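Local structure of chitinase (Chromobacterium violaceum, 4TXG) at residues Gly408-Leu413 with Gly460-Thr465; Pro677-Val682 with Phe695-Pro700; Asn197-Asn202 with Ile250-Trp255; Ala344-Leu349 with Lys387-Val392. The protein probably hydrolyses glycosidic bonds in chitin, as a family 18 glycoside hydrolase, and so takes part in chitin degradation. All blocks are in the same frame, centred on the assembly; numbering follows the deposited sequence.

Contact 1: residues Gly408-Leu413 with Gly460-Thr465; sequences GPNAAL and GVPYYT. With CS (cesium ion), chain M.
Asn-410 and Ala-411 press against the ring of Pro-462, and Asn-410 also reaches the phenol end of Tyr-464. Asn-410 OD1 lies 3.5 Å from Pro-462 CG, with Pro-462 CB almost as near, the asparagine and proline side chains running antiparallel past one another. Next to it the methyl of Ala-411 meets the other end of the same ring, CB to Pro-462 CD at 3.7 Å. In Asn-410, CG stands opposite the backbone N (chi1 -176°) and beside the carbonyl carbon, which carries the amide to the proline ring. Asn-410 OD1 comes 3.8 Å from Tyr-464 OH, but no hydrogen bond spans the two segments. Pro-462 also backs the tyrosine, its CB sitting 3.4 Å above one face of the Tyr-464 ring and displaced toward the rim. Tyr-464 OH is a ligand of a cesium ion at 3.1 Å, together with two waters and Asp-398 OD2. The same aspartate holds the asparagine through a hydrogen bond between its OD1 and Asn-410 ND2, and so helps to orient the amide while it shares the ion with the tyrosine. Further out, Ser-578 OG bonds Asn-410 N, and Lys-588 NZ bonds Ala-411 O. Segment 460-465 is the C-terminal end of barrel strand 457-462 and the turn after it, where family 18 enzymes have their substrate cleft. Strand 391-395 pairs with it on one flank and 599-603 on the other, while helix 582-594 touches Val-461 and Leu-413.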
loop_
_atom_site.group_PDB
_atom_site.type_symbol
_atom_site.label_atom_id
_atom_site.label_comp_id
_atom_site.label_asym_id
_atom_site.label_seq_id
_atom_site.Cartn_x
_atom_site.Cartn_y
_atom_site.Cartn_z
ATOM N N GLY A 408 16.602 5.925 -11.395
ATOM C CA GLY A 408 15.353 5.879 -12.126
ATOM C C GLY A 408 14.192 6.438 -11.332
ATOM O O GLY A 408 14.378 6.883 -10.197
ATOM N N PRO A 409 12.986 6.410 -11.922
ATOM C CA PRO A 409 11.815 7.020 -11.284
ATOM C C PRO A 409 11.457 6.351 -9.969
ATOM O O PRO A 409 11.576 5.129 -9.813
ATOM C CB PRO A 409 10.686 6.813 -12.304
ATOM C CG PRO A 409 11.345 6.341 -13.563
ATOM C CD PRO A 409 12.629 5.689 -13.155
ATOM N N ASN A 410 10.993 7.174 -9.043
ATOM C CA ASN A 410 10.542 6.719 -7.742
ATOM C C ASN A 410 9.215 5.948 -7.828
ATOM O O ASN A 410 8.952 5.037 -7.041
ATOM C CB ASN A 410 10.408 7.934 -6.820
ATOM C CG ASN A 410 10.037 7.548 -5.416
ATOM O OD1 ASN A 410 8.909 7.736 -4.986
ATOM N ND2 ASN A 410 10.983 6.973 -4.702
ATOM N N ALA A 411 8.398 6.288 -8.822
ATOM C CA ALA A 411 7.024 5.800 -8.866
ATOM C C ALA A 411 6.504 5.682 -10.299
ATOM O O ALA A 411 5.446 6.213 -10.617
ATOM C CB ALA A 411 6.127 6.728 -8.058
ATOM N N ALA A 412 7.254 5.006 -11.166
ATOM C CA ALA A 412 6.806 4.842 -12.551
ATOM C C ALA A 412 5.384 4.279 -12.626
ATOM O O ALA A 412 5.045 3.346 -11.905
ATOM C CB ALA A 412 7.770 3.927 -13.315
ATOM N N LEU A 413 4.552 4.842 -13.499
ATOM C CA LEU A 413 3.221 4.269 -13.726
ATOM C C LEU A 413 3.313 2.937 -14.476
ATOM O O LEU A 413 2.629 1.971 -14.134
ATOM C CB LEU A 413 2.344 5.236 -14.521
ATOM C CG LEU A 413 0.945 4.740 -14.894
ATOM C CD1 LEU A 413 0.153 4.363 -13.650
ATOM C CD2 LEU A 413 0.203 5.799 -15.701
ATOM N N GLY A 460 -0.712 4.559 -4.366
ATOM C CA GLY A 460 0.055 5.635 -3.755
ATOM C C GLY A 460 0.910 6.423 -4.736
ATOM O O GLY A 460 1.441 5.872 -5.695
ATOM N N VAL A 461 1.051 7.720 -4.474
ATOM C CA VAL A 461 1.993 8.569 -5.196
ATOM C C VAL A 461 2.805 9.371 -4.180
ATOM O O VAL A 461 2.322 9.639 -3.067
ATOM C CB VAL A 461 1.283 9.549 -6.158
ATOM C CG1 VAL A 461 0.494 8.792 -7.218
ATOM C CG2 VAL A 461 0.381 10.516 -5.382
ATOM N N PRO A 462 4.042 9.745 -4.543
ATOM C CA PRO A 462 4.896 10.493 -3.615
ATOM C C PRO A 462 4.797 12.002 -3.794
ATOM O O PRO A 462 4.715 12.470 -4.926
ATOM C CB PRO A 462 6.299 10.016 -3.992
ATOM C CG PRO A 462 6.201 9.835 -5.486
ATOM C CD PRO A 462 4.796 9.313 -5.739
ATOM N N TYR A 463 4.806 12.746 -2.690
ATOM C CA TYR A 463 4.926 14.200 -2.763
ATOM C C TYR A 463 6.342 14.607 -2.351
ATOM O O TYR A 463 6.568 15.685 -1.798
ATOM C CB TYR A 463 3.891 14.893 -1.868
ATOM C CG TYR A 463 2.457 14.917 -2.382
ATOM C CD1 TYR A 463 2.092 14.290 -3.577
ATOM C CD2 TYR A 463 1.471 15.595 -1.667
ATOM C CE1 TYR A 463 0.766 14.331 -4.027
ATOM C CE2 TYR A 463 0.155 15.654 -2.113
ATOM C CZ TYR A 463 -0.194 15.021 -3.280
ATOM O OH TYR A 463 -1.509 15.083 -3.699
ATOM N N TYR A 464 7.301 13.736 -2.636
ATOM C CA TYR A 464 8.686 13.958 -2.239
ATOM C C TYR A 464 9.581 13.357 -3.319
ATOM O O TYR A 464 9.116 12.611 -4.171
ATOM C CB TYR A 464 8.990 13.312 -0.883
ATOM C CG TYR A 464 8.833 11.809 -0.938
ATOM C CD1 TYR A 464 7.597 11.220 -0.701
ATOM C CD2 TYR A 464 9.901 10.979 -1.285
ATOM C CE1 TYR A 464 7.431 9.857 -0.778
ATOM C CE2 TYR A 464 9.739 9.603 -1.365
ATOM C CZ TYR A 464 8.499 9.052 -1.117
ATOM O OH TYR A 464 8.317 7.687 -1.194
ATOM N N THR A 465 10.863 13.678 -3.258
ATOM C CA THR A 465 11.840 13.161 -4.207
ATOM C C THR A 465 12.748 12.106 -3.591
ATOM O O THR A 465 12.867 12.004 -2.364
ATOM C CB THR A 465 12.755 14.287 -4.736
ATOM O OG1 THR A 465 13.586 14.744 -3.661
ATOM C CG2 THR A 465 11.931 15.451 -5.259
HETATM CS CS CS M . 7.567 6.948 1.683
HETATM O O HOH W 1 5.088 5.334 3.154
HETATM O O HOH W 2 9.529 7.498 3.872
#

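Contact 2: residues Pro677-Val682 with Phe695-Pro700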
loop_
_atom_site.group_PDB
_atom_site.type_symbol
_atom_site.label_atom_id
_atom_site.label_comp_id
_atom_site.label_asym_id
_atom_site.label_seq_id
_atom_site.Cartn_x
_atom_site.Cartn_y
_atom_site.Cartn_z
ATOM N N PRO A 677 3.171 -23.209 -5.618
ATOM C CA PRO A 677 2.344 -23.687 -4.512
ATOM C C PRO A 677 1.486 -24.866 -4.932
ATOM O O PRO A 677 1.401 -25.202 -6.111
ATOM C CB PRO A 677 1.466 -22.483 -4.196
ATOM C CG PRO A 677 1.286 -21.824 -5.551
ATOM C CD PRO A 677 2.654 -21.945 -6.185
ATOM N N LYS A 678 0.844 -25.482 -3.954
ATOM C CA LYS A 678 -0.106 -26.550 -4.214
ATOM C C LYS A 678 -1.523 -25.985 -4.207
ATOM O O LYS A 678 -1.890 -25.243 -3.295
ATOM C CB LYS A 678 0.048 -27.642 -3.154
ATOM C CG LYS A 678 -0.693 -28.926 -3.438
ATOM C CD LYS A 678 -0.341 -29.974 -2.392
ATOM C CE LYS A 678 1.154 -30.263 -2.383
ATOM N NZ LYS A 678 1.558 -31.006 -1.158
ATOM N N LEU A 679 -2.312 -26.320 -5.225
ATOM C CA LEU A 679 -3.733 -25.969 -5.242
ATOM C C LEU A 679 -4.557 -27.100 -4.629
ATOM O O LEU A 679 -4.489 -28.244 -5.082
ATOM C CB LEU A 679 -4.204 -25.678 -6.669
ATOM C CG LEU A 679 -5.706 -25.449 -6.889
ATOM C CD1 LEU A 679 -6.200 -24.210 -6.151
ATOM C CD2 LEU A 679 -6.029 -25.364 -8.384
ATOM N N THR A 680 -5.313 -26.791 -3.581
ATOM C CA THR A 680 -6.176 -27.795 -2.963
ATOM C C THR A 680 -7.624 -27.460 -3.271
ATOM O O THR A 680 -8.057 -26.328 -3.081
ATOM C CB THR A 680 -5.982 -27.882 -1.437
ATOM O OG1 THR A 680 -4.642 -28.310 -1.147
ATOM C CG2 THR A 680 -6.970 -28.881 -0.823
ATOM N N ILE A 681 -8.357 -28.449 -3.770
ATOM C CA ILE A 681 -9.771 -28.283 -4.096
ATOM C C ILE A 681 -10.555 -29.229 -3.207
ATOM O O ILE A 681 -10.243 -30.418 -3.152
ATOM C CB ILE A 681 -10.066 -28.594 -5.584
ATOM C CG1 ILE A 681 -9.208 -27.724 -6.510
ATOM C CG2 ILE A 681 -11.561 -28.427 -5.881
ATOM C CD1 ILE A 681 -9.227 -28.187 -7.971
ATOM N N VAL A 682 -11.545 -28.706 -2.489
ATOM C CA VAL A 682 -12.327 -29.520 -1.565
ATOM C C VAL A 682 -13.804 -29.506 -1.945
ATOM O O VAL A 682 -14.411 -28.442 -2.102
ATOM C CB VAL A 682 -12.185 -29.025 -0.108
ATOM C CG1 VAL A 682 -12.910 -29.969 0.855
ATOM C CG2 VAL A 682 -10.720 -28.888 0.268
ATOM N N PHE A 695 -13.065 -26.674 -13.494
ATOM C CA PHE A 695 -12.908 -25.570 -12.565
ATOM C C PHE A 695 -12.256 -24.419 -13.308
ATOM O O PHE A 695 -11.266 -24.627 -14.003
ATOM C CB PHE A 695 -12.058 -25.980 -11.358
ATOM C CG PHE A 695 -12.511 -27.264 -10.701
ATOM C CD1 PHE A 695 -13.703 -27.313 -9.997
ATOM C CD2 PHE A 695 -11.728 -28.404 -10.770
ATOM C CE1 PHE A 695 -14.127 -28.489 -9.385
ATOM C CE2 PHE A 695 -12.141 -29.590 -10.156
ATOM C CZ PHE A 695 -13.345 -29.621 -9.460
ATOM N N GLN A 696 -12.820 -23.219 -13.185
ATOM C CA GLN A 696 -12.177 -22.031 -13.742
ATOM C C GLN A 696 -12.011 -20.968 -12.665
ATOM O O GLN A 696 -12.760 -20.940 -11.693
ATOM C CB GLN A 696 -12.982 -21.447 -14.904
ATOM C CG GLN A 696 -13.028 -22.318 -16.144
ATOM C CD GLN A 696 -13.642 -21.596 -17.332
ATOM O OE1 GLN A 696 -13.985 -20.412 -17.252
ATOM N NE2 GLN A 696 -13.772 -22.303 -18.448
ATOM N N PHE A 697 -11.023 -20.100 -12.840
ATOM C CA PHE A 697 -10.865 -18.966 -11.940
ATOM C C PHE A 697 -9.996 -17.905 -12.606
ATOM O O PHE A 697 -9.278 -18.192 -13.567
ATOM C CB PHE A 697 -10.267 -19.388 -10.591
ATOM C CG PHE A 697 -9.072 -20.306 -10.695
ATOM C CD1 PHE A 697 -7.784 -19.789 -10.794
ATOM C CD2 PHE A 697 -9.235 -21.681 -10.666
ATOM C CE1 PHE A 697 -6.680 -20.629 -10.879
ATOM C CE2 PHE A 697 -8.137 -22.526 -10.752
ATOM C CZ PHE A 697 -6.858 -21.999 -10.861
ATOM N N ASP A 698 -10.094 -16.682 -12.099
ATOM C CA ASP A 698 -9.309 -15.560 -12.611
ATOM C C ASP A 698 -7.975 -15.442 -11.888
ATOM O O ASP A 698 -7.923 -15.387 -10.660
ATOM C CB ASP A 698 -10.081 -14.243 -12.463
ATOM C CG ASP A 698 -11.218 -14.110 -13.452
ATOM O OD1 ASP A 698 -11.169 -14.739 -14.532
ATOM O OD2 ASP A 698 -12.161 -13.350 -13.143
ATOM N N VAL A 699 -6.897 -15.407 -12.662
ATOM C CA VAL A 699 -5.568 -15.112 -12.147
ATOM C C VAL A 699 -5.204 -13.699 -12.596
ATOM O O VAL A 699 -5.363 -13.377 -13.774
ATOM C CB VAL A 699 -4.544 -16.145 -12.664
ATOM C CG1 VAL A 699 -3.136 -15.837 -12.164
ATOM C CG2 VAL A 699 -4.980 -17.546 -12.229
ATOM N N PRO A 700 -4.749 -12.843 -11.667
ATOM C CA PRO A 700 -4.444 -11.476 -12.114
ATOM C C PRO A 700 -3.301 -11.463 -13.126
ATOM O O PRO A 700 -2.445 -12.350 -13.112
ATOM C CB PRO A 700 -4.046 -10.757 -10.821
ATOM C CG PRO A 700 -3.527 -11.864 -9.921
ATOM C CD PRO A 700 -4.396 -13.068 -10.254
#
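Ile-681 meets Phe-695, and Leu-679 meets Phe-697, in the interface between two facing beta-sheets. The Ile-681 side chain leaves the backbone toward the opposite strand and forks at CB. The CG2 methyl stands over one face of the Phe-695 ring, 4.2 Å above its plane and displaced toward the rim at CZ. The longer branch leaves through CG1, placed anti to the carbonyl carbon (chi1 -57°), and ends in CD1, which touches Phe-695 CD2 at 3.8 Å and CE2 at 3.9 Å. Both branches of the isoleucine therefore engage one ring. Two residues back, Leu-679 CD2 makes a looser, oblique approach to Phe-697 CE2 at 4.3 Å. Strand 678-683 belongs to a four-stranded antiparallel sheet and strand 694-700 to a six-stranded one, so the contact lies in the core of a beta-sandwich within the Chitinase C region. Inward residues alternate with polar ones on the far side of strand 694-700, where Asp-698 forms a salt bridge to Arg-736. With no hydrogen bond crossing between the segments, cohesion here comes from dispersion and the hydrophobic effect, while backbone hydrogen bonds of residues 677-681 go to the neighbouring strands 659-664 and 752-758.

Contact 3: residues Asn197-Asn202 with Ile250-Trp255; sequences NKLSVN and ISVGGW
Asn-202 N donates a nearly straight hydrogen bond to Ser-200 OG (3.0 Å, 165°), an ST turn that bends the chain around Val-201, one of the two residues of this segment that touch strand 247-253. Val-201 CG1 and Ile-250 CD1 reach toward each other tip to tip at 4.1 Å. Leu-199 carries the rest: with CG anti to the backbone N (chi1 -169°), it extends its CD1 methyl to Val-252 CG2 at 3.7 Å, and the same methyl lies 4.2 Å from Ile-250 CG2. One leucine methyl thus rests against both Ile-250 and Val-252. Ser-200 points away, on the side opposite to Leu-199, and its backbone pairs with His-192. Strand 199-200 runs antiparallel to 185-193, the barrel strand that itself lies next to 247-253, and Phe-293 and Phe-300 of helix 287-304 add aromatic cover to Leu-199. Ser-251, Gly-253 and Gly-254 match the SxGG signature of family 18, and Ser-251 OG turns the other way to bond Asp-310. The chemistry therefore divides by face: strand 247-253 shows aliphatic groups to segment 197-202, where only van der Waals contact acts, and a polar hydroxyl toward the interior of the barrel.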
loop_
_atom_site.group_PDB
_atom_site.type_symbol
_atom_site.label_atom_id
_atom_site.label_comp_id
_atom_site.label_asym_id
_atom_site.label_seq_id
_atom_site.Cartn_x
_atom_site.Cartn_y
_atom_site.Cartn_z
ATOM N N ASN A 197 2.606 -4.880 23.636
ATOM C CA ASN A 197 1.922 -5.239 22.395
ATOM C C ASN A 197 0.661 -4.433 22.138
ATOM O O ASN A 197 -0.248 -4.887 21.454
ATOM C CB ASN A 197 1.609 -6.739 22.375
ATOM C CG ASN A 197 2.852 -7.570 22.140
ATOM O OD1 ASN A 197 3.736 -7.160 21.397
ATOM N ND2 ASN A 197 2.948 -8.716 22.808
ATOM N N LYS A 198 0.636 -3.209 22.650
ATOM C CA LYS A 198 -0.514 -2.338 22.465
ATOM C C LYS A 198 -0.211 -1.201 21.508
ATOM O O LYS A 198 0.928 -0.738 21.409
ATOM C CB LYS A 198 -0.973 -1.782 23.810
ATOM C CG LYS A 198 -1.517 -2.874 24.719
ATOM C CD LYS A 198 -1.234 -2.596 26.173
ATOM C CE LYS A 198 -2.243 -1.662 26.779
ATOM N NZ LYS A 198 -2.143 -1.723 28.270
ATOM N N LEU A 199 -1.245 -0.766 20.797
ATOM C CA LEU A 199 -1.139 0.386 19.914
ATOM C C LEU A 199 -0.799 1.632 20.753
ATOM O O LEU A 199 -1.462 1.907 21.748
ATOM C CB LEU A 199 -2.458 0.549 19.146
ATOM C CG LEU A 199 -2.528 1.530 17.972
ATOM C CD1 LEU A 199 -3.700 1.163 17.084
ATOM C CD2 LEU A 199 -2.664 2.966 18.469
ATOM N N SER A 200 0.225 2.389 20.361
ATOM C CA SER A 200 0.649 3.532 21.178
ATOM C C SER A 200 1.136 4.717 20.356
ATOM O O SER A 200 1.786 4.537 19.334
ATOM C CB SER A 200 1.766 3.106 22.144
ATOM O OG SER A 200 2.235 4.210 22.916
ATOM N N VAL A 201 0.830 5.924 20.823
ATOM C CA VAL A 201 1.472 7.128 20.303
ATOM C C VAL A 201 2.154 7.867 21.457
ATOM O O VAL A 201 2.368 9.078 21.382
ATOM C CB VAL A 201 0.462 8.084 19.593
ATOM C CG1 VAL A 201 -0.048 7.474 18.269
ATOM C CG2 VAL A 201 -0.698 8.439 20.516
ATOM N N ASN A 202 2.494 7.132 22.518
ATOM C CA ASN A 202 3.054 7.731 23.730
ATOM C C ASN A 202 2.164 8.852 24.245
ATOM O O ASN A 202 2.651 9.919 24.620
ATOM C CB ASN A 202 4.464 8.278 23.491
ATOM C CG ASN A 202 5.510 7.195 23.497
ATOM O OD1 ASN A 202 5.924 6.723 24.559
ATOM N ND2 ASN A 202 5.942 6.792 22.318
ATOM N N ILE A 250 -5.697 5.833 12.192
ATOM C CA ILE A 250 -4.388 5.808 12.835
ATOM C C ILE A 250 -3.494 4.783 12.122
ATOM O O ILE A 250 -3.837 3.597 12.022
ATOM C CB ILE A 250 -4.520 5.515 14.362
ATOM C CG1 ILE A 250 -3.141 5.495 15.035
ATOM C CG2 ILE A 250 -5.325 4.222 14.640
ATOM C CD1 ILE A 250 -2.387 6.842 14.944
ATOM N N SER A 251 -2.369 5.249 11.578
ATOM C CA SER A 251 -1.436 4.334 10.923
ATOM C C SER A 251 -0.429 3.804 11.931
ATOM O O SER A 251 0.119 4.560 12.732
ATOM C CB SER A 251 -0.709 5.007 9.764
ATOM O OG SER A 251 -1.629 5.479 8.810
ATOM N N VAL A 252 -0.187 2.500 11.877
ATOM C CA VAL A 252 0.665 1.846 12.857
ATOM C C VAL A 252 1.852 1.194 12.151
ATOM O O VAL A 252 1.664 0.393 11.240
ATOM C CB VAL A 252 -0.109 0.772 13.649
ATOM C CG1 VAL A 252 0.747 0.239 14.816
ATOM C CG2 VAL A 252 -1.442 1.328 14.145
ATOM N N GLY A 253 3.067 1.553 12.560
ATOM C CA GLY A 253 4.261 0.949 11.988
ATOM C C GLY A 253 5.107 1.908 11.164
ATOM O O GLY A 253 5.659 2.880 11.685
ATOM N N GLY A 254 5.213 1.630 9.871
ATOM C CA GLY A 254 6.118 2.368 9.012
ATOM C C GLY A 254 7.493 1.734 9.024
ATOM O O GLY A 254 7.717 0.753 9.727
ATOM N N TRP A 255 8.426 2.307 8.268
ATOM C CA TRP A 255 9.746 1.702 8.102
ATOM C C TRP A 255 10.527 1.673 9.418
ATOM O O TRP A 255 11.128 0.657 9.764
ATOM C CB TRP A 255 10.538 2.447 7.023
ATOM C CG TRP A 255 11.873 1.811 6.643
ATOM C CD1 TRP A 255 13.112 2.378 6.771
ATOM C CD2 TRP A 255 12.087 0.512 6.068
ATOM N NE1 TRP A 255 14.078 1.515 6.319
ATOM C CE2 TRP A 255 13.480 0.364 5.881
ATOM C CE3 TRP A 255 11.243 -0.541 5.701
ATOM C CZ2 TRP A 255 14.043 -0.791 5.332
ATOM C CZ3 TRP A 255 11.807 -1.693 5.160
ATOM C CH2 TRP A 255 13.195 -1.807 4.987
#

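Contact 4: residues Ala344-Leu349 with Lys387-Val392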
loop_
_atom_site.group_PDB
_atom_site.type_symbol
_atom_site.label_atom_id
_atom_site.label_comp_id
_atom_site.label_asym_id
_atom_site.label_seq_id
_atom_site.Cartn_x
_atom_site.Cartn_y
_atom_site.Cartn_z
ATOM N N ALA A 344 -3.495 -13.926 10.924
ATOM C CA ALA A 344 -4.114 -13.956 12.250
ATOM C C ALA A 344 -4.350 -12.547 12.809
ATOM O O ALA A 344 -5.390 -12.276 13.416
ATOM C CB ALA A 344 -3.262 -14.767 13.218
ATOM N N LEU A 345 -3.381 -11.657 12.614
ATOM C CA LEU A 345 -3.533 -10.272 13.046
ATOM C C LEU A 345 -4.752 -9.617 12.382
ATOM O O LEU A 345 -5.600 -9.033 13.054
ATOM C CB LEU A 345 -2.265 -9.471 12.717
ATOM C CG LEU A 345 -2.394 -7.963 12.926
ATOM C CD1 LEU A 345 -2.644 -7.666 14.402
ATOM C CD2 LEU A 345 -1.154 -7.222 12.423
ATOM N N LEU A 346 -4.853 -9.733 11.061
ATOM C CA LEU A 346 -5.932 -9.059 10.342
ATOM C C LEU A 346 -7.292 -9.681 10.643
ATOM O O LEU A 346 -8.286 -8.966 10.764
ATOM C CB LEU A 346 -5.662 -9.082 8.837
ATOM C CG LEU A 346 -4.397 -8.314 8.408
ATOM C CD1 LEU A 346 -4.210 -8.356 6.901
ATOM C CD2 LEU A 346 -4.452 -6.870 8.911
ATOM N N GLN A 347 -7.346 -11.009 10.758
ATOM C CA GLN A 347 -8.613 -11.677 11.062
ATOM C C GLN A 347 -9.116 -11.274 12.447
ATOM O O GLN A 347 -10.311 -11.035 12.647
ATOM C CB GLN A 347 -8.473 -13.202 10.984
ATOM C CG GLN A 347 -9.793 -13.904 11.266
ATOM C CD GLN A 347 -9.785 -15.374 10.902
ATOM O OE1 GLN A 347 -8.842 -15.872 10.284
ATOM N NE2 GLN A 347 -10.847 -16.079 11.275
ATOM N N THR A 348 -8.195 -11.165 13.399
ATOM C CA THR A 348 -8.564 -10.817 14.765
ATOM C C THR A 348 -8.947 -9.345 14.874
ATOM O O THR A 348 -9.906 -8.983 15.562
ATOM C CB THR A 348 -7.422 -11.132 15.748
ATOM O OG1 THR A 348 -7.048 -12.509 15.607
ATOM C CG2 THR A 348 -7.873 -10.894 17.197
ATOM N N LEU A 349 -8.199 -8.490 14.197
ATOM C CA LEU A 349 -8.529 -7.072 14.160
ATOM C C LEU A 349 -9.917 -6.851 13.553
ATOM O O LEU A 349 -10.710 -6.064 14.069
ATOM C CB LEU A 349 -7.463 -6.334 13.366
ATOM C CG LEU A 349 -7.119 -4.869 13.603
ATOM C CD1 LEU A 349 -6.988 -4.527 15.074
ATOM C CD2 LEU A 349 -5.795 -4.633 12.868
ATOM N N LYS A 387 -8.852 -10.199 2.299
ATOM C CA LYS A 387 -10.289 -10.308 2.520
ATOM C C LYS A 387 -10.750 -9.573 3.786
ATOM O O LYS A 387 -11.931 -9.286 3.932
ATOM C CB LYS A 387 -10.715 -11.777 2.600
ATOM C CG LYS A 387 -10.127 -12.514 3.793
ATOM C CD LYS A 387 -10.376 -14.032 3.741
ATOM C CE LYS A 387 -11.843 -14.376 3.892
ATOM N NZ LYS A 387 -12.050 -15.839 4.136
ATOM N N TYR A 388 -9.826 -9.261 4.694
ATOM C CA TYR A 388 -10.199 -8.590 5.943
ATOM C C TYR A 388 -10.161 -7.066 5.853
ATOM O O TYR A 388 -10.602 -6.379 6.773
ATOM C CB TYR A 388 -9.285 -9.062 7.081
ATOM C CG TYR A 388 -9.343 -10.561 7.251
ATOM C CD1 TYR A 388 -10.524 -11.182 7.649
ATOM C CD2 TYR A 388 -8.237 -11.358 6.986
ATOM C CE1 TYR A 388 -10.603 -12.555 7.790
ATOM C CE2 TYR A 388 -8.311 -12.745 7.122
ATOM C CZ TYR A 388 -9.497 -13.328 7.527
ATOM O OH TYR A 388 -9.587 -14.701 7.669
ATOM N N LEU A 389 -9.626 -6.541 4.754
ATOM C CA LEU A 389 -9.327 -5.120 4.665
ATOM C C LEU A 389 -10.398 -4.336 3.919
ATOM O O LEU A 389 -10.774 -4.679 2.792
ATOM C CB LEU A 389 -7.975 -4.910 3.972
ATOM C CG LEU A 389 -6.817 -5.605 4.680
ATOM C CD1 LEU A 389 -5.541 -5.519 3.843
ATOM C CD2 LEU A 389 -6.604 -4.969 6.048
ATOM N N ASP A 390 -10.891 -3.276 4.544
ATOM C CA ASP A 390 -11.824 -2.401 3.845
ATOM C C ASP A 390 -11.220 -1.893 2.545
ATOM O O ASP A 390 -11.896 -1.845 1.518
ATOM C CB ASP A 390 -12.225 -1.237 4.734
ATOM C CG ASP A 390 -13.156 -1.669 5.831
ATOM O OD1 ASP A 390 -14.386 -1.652 5.602
ATOM O OD2 ASP A 390 -12.658 -2.064 6.904
ATOM N N PHE A 391 -9.947 -1.508 2.592
ATOM C CA PHE A 391 -9.202 -1.241 1.369
ATOM C C PHE A 391 -7.711 -1.244 1.641
ATOM O O PHE A 391 -7.286 -1.242 2.802
ATOM C CB PHE A 391 -9.640 0.086 0.699
ATOM C CG PHE A 391 -9.538 1.314 1.574
ATOM C CD1 PHE A 391 -8.329 1.973 1.740
ATOM C CD2 PHE A 391 -10.674 1.854 2.167
ATOM C CE1 PHE A 391 -8.240 3.133 2.506
ATOM C CE2 PHE A 391 -10.593 3.009 2.955
ATOM C CZ PHE A 391 -9.373 3.650 3.116
ATOM N N VAL A 392 -6.918 -1.287 0.573
ATOM C CA VAL A 392 -5.471 -1.193 0.722
ATOM C C VAL A 392 -4.968 0.108 0.126
ATOM O O VAL A 392 -5.566 0.643 -0.790
ATOM C CB VAL A 392 -4.725 -2.376 0.056
ATOM C CG1 VAL A 392 -5.083 -3.681 0.764
ATOM C CG2 VAL A 392 -5.024 -2.471 -1.436
#
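Gln-347 extends from its helix with CG anti to the backbone N (chi1 -179°), and Tyr-388 turns its CG anti to the carbonyl carbon (chi1 -57°); together these bring the phenol ring flat beneath the start of the glutamine side chain. Gln-347 CA sits 3.8 Å from the Tyr-388 ring centroid, almost on the ring normal, in a CH-pi contact. Beyond CA the glutamine runs out over the ring toward its hydroxyl end: CB is 3.6 Å from Tyr-388 CZ, and the amide ends with its plane only 20° from that of the ring, OE1 lying 3.0 Å from Tyr-388 OH. The opposite face of the ring is covered by Lys-387 CG, 3.7 Å above its centre, so the phenol is sandwiched between the Gln-347 alpha carbon on one face and the Lys-387 side chain on the other. Closer to the backbone, Leu-346 CB packs obliquely against Tyr-388 CD2 at 3.9 Å. Helix 338-360 is the crossover of a beta-alpha-beta unit of the TIM barrel, joining parallel neighbours 308-312 and 365-371, and segment 387-392 leads into the next strand, 391-395. Deeper in, Leu-346 CD2 meets Leu-389 CD2 at 4.1 Å, and Ile-366 of strand 365-371 also touches Leu-389. On the helix, Ala-344 O is gripped from opposite faces of its plane by Thr-348 OG1 (2.8 Å) and Thr-348 N (3.0 Å). Arg-350, one helical turn after Leu-346, bonds Tyr-388 O and forms a salt bridge with Asp-390.

Contacts 1, 3 and 4 all reach the strands of one TIM barrel, whereas contact 2 belongs to the separate beta-sandwich, its centre about 34 Å from that of contact 1. Contacts 1 and 4 involve neighbouring strands, 457-462 and 391-395, yet their centres lie about 27 Å apart on opposite sides of the chain's centre, because contact 1 lies at the C-terminal end of its strand and contact 4 at the start of its own. Contacts 3 and 4 are nearer, about 16 Å between centres. The cesium ion at Tyr-464 marks the C-terminal mouth of the barrel, where the family's active site lies; the Val-252 side chain of contact 3 lies about 13 Å from a different one.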